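Local coordinates for acetyl transferase (Salmonella typhimurium, PDB 1Z9U), which probably transfers an acetyl group from acetyl-coenzyme A to the N-terminal serine of ribosomal protein L7/L12, as a GNAT-family N-acetyltransferase, at residues Gly154-Ala159 with Val169-Arg174; Gln37-Pro42 with Lys133-Asn138. One frame throughout, in Å; residues are numbered along the deposited sequence.

Contact 1: Gly154-Ala159 with Val169-Arg174; sequences GCMKQA and VNMYAR
The beta hairpin formed by strands 151-162 and 165-175 carries this contact, Gly154 to Met156 running antiparallel to Val169 to Met171. Met156 and Val169 form a hydrogen-bonded pair with two backbone bonds, Met156 N to Val169 O at 2.7 Å and Val169 N to Met156 O at 2.9 Å. Two residues along, Met171 N reaches Gly154 O at 2.9 Å in a nearly straight bond (173° at the hydrogen), while the return bond from Gly154 N to Met171 O is weak. Between them Cys155 and Asn170 make the non-hydrogen-bonded pair, where Cys155 CA lies 3.5 Å from Val169 O in a CA-H...O contact. Within the mixed GNAT sheet, strand 165-175 lies between strands 129-135 and 151-162. On the face bearing Met156, Val169 and Met171, Met156 holds CG beside its backbone nitrogen (chi1 -52°) and an extended chi2 carries SD to 4.1 Å from Met171 CE. At the end of the type II turn from Met156 to Ala159, Ala159 CB packs on Val169 CG1 at 3.8 Å. On the other face Asn170 OD1 stands 3.8 Å from both CB and SG of Cys155, the cysteine sulfur lying anti to its own backbone nitrogen (chi1 -179°). The side-chain ND2 of Asn170 is hydrogen-bonded to Asn142 OD1 in helix 139-147. Met171 also packs on Met156 of the second subunit.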
loop_
_atom_site.group_PDB
_atom_site.type_symbol
_atom_site.label_atom_id
_atom_site.label_comp_id
_atom_site.label_asym_id
_atom_site.label_seq_id
_atom_site.Cartn_x
_atom_site.Cartn_y
_atom_site.Cartn_z
ATOM N N GLY B 154 3.320 3.019 -13.557
ATOM C CA GLY B 154 4.727 2.907 -13.226
ATOM C C GLY B 154 5.228 1.500 -13.024
ATOM O O GLY B 154 4.496 0.527 -13.191
ATOM N N CYS B 155 6.504 1.410 -12.672
ATOM C CA CYS B 155 7.160 0.132 -12.469
ATOM C C CYS B 155 7.928 0.209 -11.157
ATOM O O CYS B 155 8.832 1.027 -10.999
ATOM C CB CYS B 155 8.084 -0.194 -13.647
ATOM S SG CYS B 155 8.914 -1.804 -13.485
ATOM N N MET B 156 7.518 -0.618 -10.203
ATOM C CA MET B 156 8.121 -0.646 -8.877
ATOM C C MET B 156 9.259 -1.672 -8.865
ATOM O O MET B 156 9.026 -2.869 -9.027
ATOM C CB MET B 156 7.051 -0.962 -7.825
ATOM C CG MET B 156 5.798 -0.054 -7.907
ATOM S SD MET B 156 4.491 -0.420 -6.693
ATOM C CE MET B 156 3.906 -1.949 -7.349
ATOM N N LYS B 157 10.488 -1.183 -8.702
ATOM C CA LYS B 157 11.688 -2.022 -8.715
ATOM C C LYS B 157 11.749 -2.912 -7.470
ATOM O O LYS B 157 11.679 -2.414 -6.334
ATOM C CB LYS B 157 12.947 -1.134 -8.810
ATOM C CG LYS B 157 14.296 -1.861 -8.763
ATOM C CD LYS B 157 15.458 -0.870 -8.987
ATOM C CE LYS B 157 16.838 -1.554 -8.992
ATOM N NZ LYS B 157 17.061 -2.481 -10.167
ATOM N N GLN B 158 11.861 -4.224 -7.690
ATOM C CA GLN B 158 12.106 -5.182 -6.606
ATOM C C GLN B 158 11.089 -5.029 -5.470
ATOM O O GLN B 158 11.424 -5.141 -4.289
ATOM C CB GLN B 158 13.573 -5.063 -6.117
ATOM C CG GLN B 158 14.582 -5.420 -7.243
ATOM C CD GLN B 158 16.067 -5.273 -6.886
ATOM O OE1 GLN B 158 16.919 -5.326 -7.770
ATOM N NE2 GLN B 158 16.378 -5.103 -5.619
ATOM N N ALA B 159 9.843 -4.760 -5.841
ATOM C CA ALA B 159 8.808 -4.422 -4.875
ATOM C C ALA B 159 8.300 -5.629 -4.103
ATOM O O ALA B 159 7.820 -5.497 -2.972
ATOM C CB ALA B 159 7.661 -3.717 -5.561
ATOM N N VAL B 169 7.458 -4.959 -10.218
ATOM C CA VAL B 169 6.028 -5.015 -10.477
ATOM C C VAL B 169 5.502 -3.755 -11.162
ATOM O O VAL B 169 5.845 -2.633 -10.786
ATOM C CB VAL B 169 5.167 -5.458 -9.227
ATOM C CG1 VAL B 169 6.024 -5.978 -8.078
ATOM C CG2 VAL B 169 4.174 -4.404 -8.786
ATOM N N ASN B 170 4.691 -3.971 -12.192
ATOM C CA ASN B 170 3.972 -2.911 -12.882
ATOM C C ASN B 170 2.740 -2.512 -12.086
ATOM O O ASN B 170 2.062 -3.369 -11.523
ATOM C CB ASN B 170 3.521 -3.407 -14.255
ATOM C CG ASN B 170 4.641 -3.389 -15.274
ATOM O OD1 ASN B 170 5.594 -2.620 -15.153
ATOM N ND2 ASN B 170 4.522 -4.220 -16.287
ATOM N N MET B 171 2.459 -1.213 -12.046
ATOM C CA MET B 171 1.251 -0.715 -11.426
ATOM C C MET B 171 0.369 -0.121 -12.506
ATOM O O MET B 171 0.792 0.764 -13.246
ATOM C CB MET B 171 1.550 0.341 -10.344
ATOM C CG MET B 171 0.262 1.013 -9.776
ATOM S SD MET B 171 0.512 2.294 -8.489
ATOM C CE MET B 171 0.751 1.245 -7.055
ATOM N N TYR B 172 -0.861 -0.625 -12.583
ATOM C CA TYR B 172 -1.842 -0.153 -13.544
ATOM C C TYR B 172 -3.006 0.452 -12.790
ATOM O O TYR B 172 -3.350 -0.019 -11.709
ATOM C CB TYR B 172 -2.377 -1.321 -14.368
ATOM C CG TYR B 172 -1.407 -1.980 -15.320
ATOM C CD1 TYR B 172 -1.278 -1.515 -16.632
ATOM C CD2 TYR B 172 -0.665 -3.115 -14.935
ATOM C CE1 TYR B 172 -0.420 -2.117 -17.533
ATOM C CE2 TYR B 172 0.196 -3.742 -15.840
ATOM C CZ TYR B 172 0.318 -3.232 -17.141
ATOM O OH TYR B 172 1.159 -3.826 -18.070
ATOM N N ALA B 173 -3.639 1.465 -13.367
ATOM C CA ALA B 173 -4.842 2.022 -12.766
ATOM C C ALA B 173 -5.896 2.380 -13.784
ATOM O O ALA B 173 -5.585 2.660 -14.944
ATOM C CB ALA B 173 -4.519 3.251 -11.930
ATOM N N ARG B 174 -7.136 2.410 -13.306
ATOM C CA ARG B 174 -8.272 2.887 -14.057
ATOM C C ARG B 174 -9.170 3.743 -13.161
ATOM O O ARG B 174 -9.534 3.321 -12.068
ATOM C CB ARG B 174 -9.061 1.700 -14.618
ATOM C CG ARG B 174 -10.196 2.146 -15.514
ATOM C CD ARG B 174 -10.898 0.999 -16.157
ATOM N NE ARG B 174 -11.984 1.483 -17.001
ATOM C CZ ARG B 174 -12.892 0.699 -17.573
ATOM N NH1 ARG B 174 -12.846 -0.619 -17.401
ATOM N NH2 ARG B 174 -13.842 1.235 -18.325
#

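Contact 2: Gln37-Pro42 with Lys133-Asn138; sequences QSLDWP and KCRVDN. With SO4 (sulfate ion), chain J; SO4 (sulfate ion), chain I.
With CG beside the backbone nitrogen (chi1 -57°) and chi2 extended, Leu39 brings CD1 to 4.1 Å from Arg135 N; the arginine chain, its own CG likewise beside the nitrogen (chi1 -78°), bends at chi3 (59°) before its guanidinium meets Asp137 and a sulfate. Direct contact is sparse: Leu39 CD1 lies against the backbone of strand 129-135, and Gln37 O approaches the guanidinium obliquely. A sulfate, probably from the crystallisation liquor, bridges the segments through backbone nitrogens: Leu39 N gives an almost straight bond to its O4 at 2.7 Å, and Arg135 N bonds O2 at 3.0 Å. Ser38 OG adds a weak bond to the same O4 and also accepts from Asp40 N at 3.1 Å, an ST turn that shapes the loop after helix 32-35. A second sulfate sits at the guanidinium, taking bonds from Arg135 NH1 to O4 and NH2 to O3, both 2.8 Å, with Gln37 OE1 2.9 Å from its O3. Asp137 OD2 meets Arg135 NH2 in the guanidinium plane at 2.8 Å, using its syn lone pair in a salt bridge. Ser38, Cys134 and Asn138 bind coenzyme A in a structure of this protein, though none is bound here, and the bridging sulfate probably occupies part of that site. The second sulfate and the Asp137 carboxylate probably stabilise the positive charge of Arg135 and limit its guanidinium's rotation.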
loop_
_atom_site.group_PDB
_atom_site.type_symbol
_atom_site.label_atom_id
_atom_site.label_comp_id
_atom_site.label_asym_id
_atom_site.label_seq_id
_atom_site.Cartn_x
_atom_site.Cartn_y
_atom_site.Cartn_z
ATOM N N GLN B 37 3.692 -19.019 -8.366
ATOM C CA GLN B 37 4.251 -17.785 -8.928
ATOM C C GLN B 37 3.368 -16.539 -8.745
ATOM O O GLN B 37 3.797 -15.418 -9.036
ATOM C CB GLN B 37 4.566 -17.976 -10.410
ATOM C CG GLN B 37 5.906 -18.645 -10.650
ATOM C CD GLN B 37 6.362 -18.548 -12.095
ATOM O OE1 GLN B 37 7.345 -17.860 -12.400
ATOM N NE2 GLN B 37 5.644 -19.228 -12.998
ATOM N N SER B 38 2.146 -16.736 -8.260
ATOM C CA SER B 38 1.161 -15.663 -8.207
ATOM C C SER B 38 1.368 -14.791 -6.976
ATOM O O SER B 38 1.751 -15.286 -5.918
ATOM C CB SER B 38 -0.262 -16.242 -8.217
ATOM O OG SER B 38 -1.249 -15.227 -8.361
ATOM N N LEU B 39 1.119 -13.493 -7.122
ATOM C CA LEU B 39 1.027 -12.586 -5.971
ATOM C C LEU B 39 -0.332 -12.674 -5.262
ATOM O O LEU B 39 -0.473 -12.167 -4.159
ATOM C CB LEU B 39 1.297 -11.128 -6.384
ATOM C CG LEU B 39 2.612 -10.747 -7.079
ATOM C CD1 LEU B 39 2.629 -9.262 -7.426
ATOM C CD2 LEU B 39 3.832 -11.108 -6.237
ATOM N N ASP B 40 -1.311 -13.338 -5.882
ATOM C CA ASP B 40 -2.724 -13.205 -5.473
ATOM C C ASP B 40 -3.334 -14.326 -4.639
ATOM O O ASP B 40 -4.550 -14.339 -4.379
ATOM C CB ASP B 40 -3.611 -12.917 -6.690
ATOM C CG ASP B 40 -3.527 -11.468 -7.138
ATOM O OD1 ASP B 40 -3.795 -11.216 -8.332
ATOM O OD2 ASP B 40 -3.196 -10.587 -6.298
ATOM N N TRP B 41 -2.500 -15.269 -4.226
ATOM C CA TRP B 41 -2.864 -16.183 -3.152
ATOM C C TRP B 41 -1.621 -16.347 -2.288
ATOM O O TRP B 41 -0.531 -16.607 -2.818
ATOM C CB TRP B 41 -3.340 -17.527 -3.698
ATOM C CG TRP B 41 -3.803 -18.458 -2.634
ATOM C CD1 TRP B 41 -3.059 -19.408 -2.001
ATOM C CD2 TRP B 41 -5.118 -18.528 -2.060
ATOM N NE1 TRP B 41 -3.825 -20.069 -1.072
ATOM C CE2 TRP B 41 -5.094 -19.551 -1.087
ATOM C CE3 TRP B 41 -6.316 -17.827 -2.275
ATOM C CZ2 TRP B 41 -6.224 -19.890 -0.321
ATOM C CZ3 TRP B 41 -7.437 -18.169 -1.522
ATOM C CH2 TRP B 41 -7.380 -19.190 -0.557
ATOM N N PRO B 42 -1.762 -16.184 -0.958
ATOM C CA PRO B 42 -0.546 -16.269 -0.146
ATOM C C PRO B 42 0.000 -17.695 -0.221
ATOM O O PRO B 42 -0.769 -18.657 -0.138
ATOM C CB PRO B 42 -1.025 -15.910 1.267
ATOM C CG PRO B 42 -2.417 -15.334 1.099
ATOM C CD PRO B 42 -2.968 -15.957 -0.140
ATOM N N LYS B 133 -1.642 -4.361 -9.473
ATOM C CA LYS B 133 -0.196 -4.560 -9.382
ATOM C C LYS B 133 0.128 -5.986 -9.783
ATOM O O LYS B 133 -0.404 -6.940 -9.209
ATOM C CB LYS B 133 0.301 -4.308 -7.961
ATOM C CG LYS B 133 0.228 -2.848 -7.535
ATOM C CD LYS B 133 0.178 -2.699 -6.015
ATOM C CE LYS B 133 1.525 -2.952 -5.376
ATOM N NZ LYS B 133 1.514 -2.660 -3.905
ATOM N N CYS B 134 0.985 -6.148 -10.783
ATOM C CA CYS B 134 1.421 -7.481 -11.140
ATOM C C CYS B 134 2.891 -7.505 -11.537
ATOM O O CYS B 134 3.445 -6.494 -11.985
ATOM C CB CYS B 134 0.545 -8.054 -12.256
ATOM S SG CYS B 134 0.605 -7.113 -13.778
ATOM N N ARG B 135 3.508 -8.671 -11.369
ATOM C CA ARG B 135 4.901 -8.881 -11.776
ATOM C C ARG B 135 5.087 -8.522 -13.239
ATOM O O ARG B 135 4.242 -8.869 -14.073
ATOM C CB ARG B 135 5.321 -10.327 -11.520
ATOM C CG ARG B 135 5.632 -10.615 -10.048
ATOM C CD ARG B 135 5.893 -12.114 -9.805
ATOM N NE ARG B 135 7.004 -12.621 -10.607
ATOM C CZ ARG B 135 7.578 -13.809 -10.417
ATOM N NH1 ARG B 135 7.153 -14.605 -9.437
ATOM N NH2 ARG B 135 8.583 -14.202 -11.191
ATOM N N VAL B 136 6.168 -7.798 -13.529
ATOM C CA VAL B 136 6.577 -7.444 -14.895
ATOM C C VAL B 136 6.660 -8.679 -15.782
ATOM O O VAL B 136 6.262 -8.629 -16.943
ATOM C CB VAL B 136 7.951 -6.675 -14.916
ATOM C CG1 VAL B 136 8.550 -6.601 -16.326
ATOM C CG2 VAL B 136 7.786 -5.256 -14.350
ATOM N N ASP B 137 7.162 -9.784 -15.225
ATOM C CA ASP B 137 7.382 -11.013 -15.980
ATOM C C ASP B 137 6.151 -11.935 -16.090
ATOM O O ASP B 137 6.261 -13.041 -16.579
ATOM C CB ASP B 137 8.601 -11.778 -15.431
ATOM C CG ASP B 137 8.390 -12.334 -14.011
ATOM O OD1 ASP B 137 7.251 -12.344 -13.491
ATOM O OD2 ASP B 137 9.399 -12.773 -13.410
ATOM N N ASN B 138 4.995 -11.481 -15.609
ATOM C CA ASN B 138 3.757 -12.224 -15.773
ATOM C C ASN B 138 3.005 -11.696 -16.993
ATOM O O ASN B 138 2.353 -10.648 -16.935
ATOM C CB ASN B 138 2.910 -12.132 -14.512
ATOM C CG ASN B 138 1.807 -13.180 -14.458
ATOM O OD1 ASN B 138 1.427 -13.620 -13.373
ATOM N ND2 ASN B 138 1.268 -13.555 -15.605
HETATM S S SO4 J . 0.576 -11.382 -10.360
HETATM O O1 SO4 J . -0.557 -11.464 -11.284
HETATM O O2 SO4 J . 1.820 -11.090 -11.075
HETATM O O3 SO4 J . 0.254 -10.318 -9.401
HETATM O O4 SO4 J . 0.699 -12.642 -9.643
HETATM S S SO4 I . 9.414 -17.538 -9.456
HETATM O O1 SO4 I . 8.846 -18.866 -9.684
HETATM O O2 SO4 I . 10.744 -17.691 -8.871
HETATM O O3 SO4 I . 9.524 -16.816 -10.721
HETATM O O4 SO4 I . 8.564 -16.786 -8.532
#

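How the contacts relate
Strand 129-135 brings the cofactor site of contact 2 beside the hairpin of contact 1: it neighbours strand 165-175 in the sheet, and the centres of the two contacts are 11 Å apart. Asn170 N lies 2.8 Å from Cys134 O, a probable backbone hydrogen bond. From contact 1 the side chain of Asn170 comes about 5 Å from that of Cys134, which is covalently linked to coenzyme A in a structure of this protein but not in this chain, and Asn170 OD1 packs on Val136 CG2 at 3.5 Å. The Asn142 of contact 1 also bonds the Arg135 carbonyl. Subunit contacts involve 154-159 and 169-174, whereas the second chain touches neither segment of contact 2.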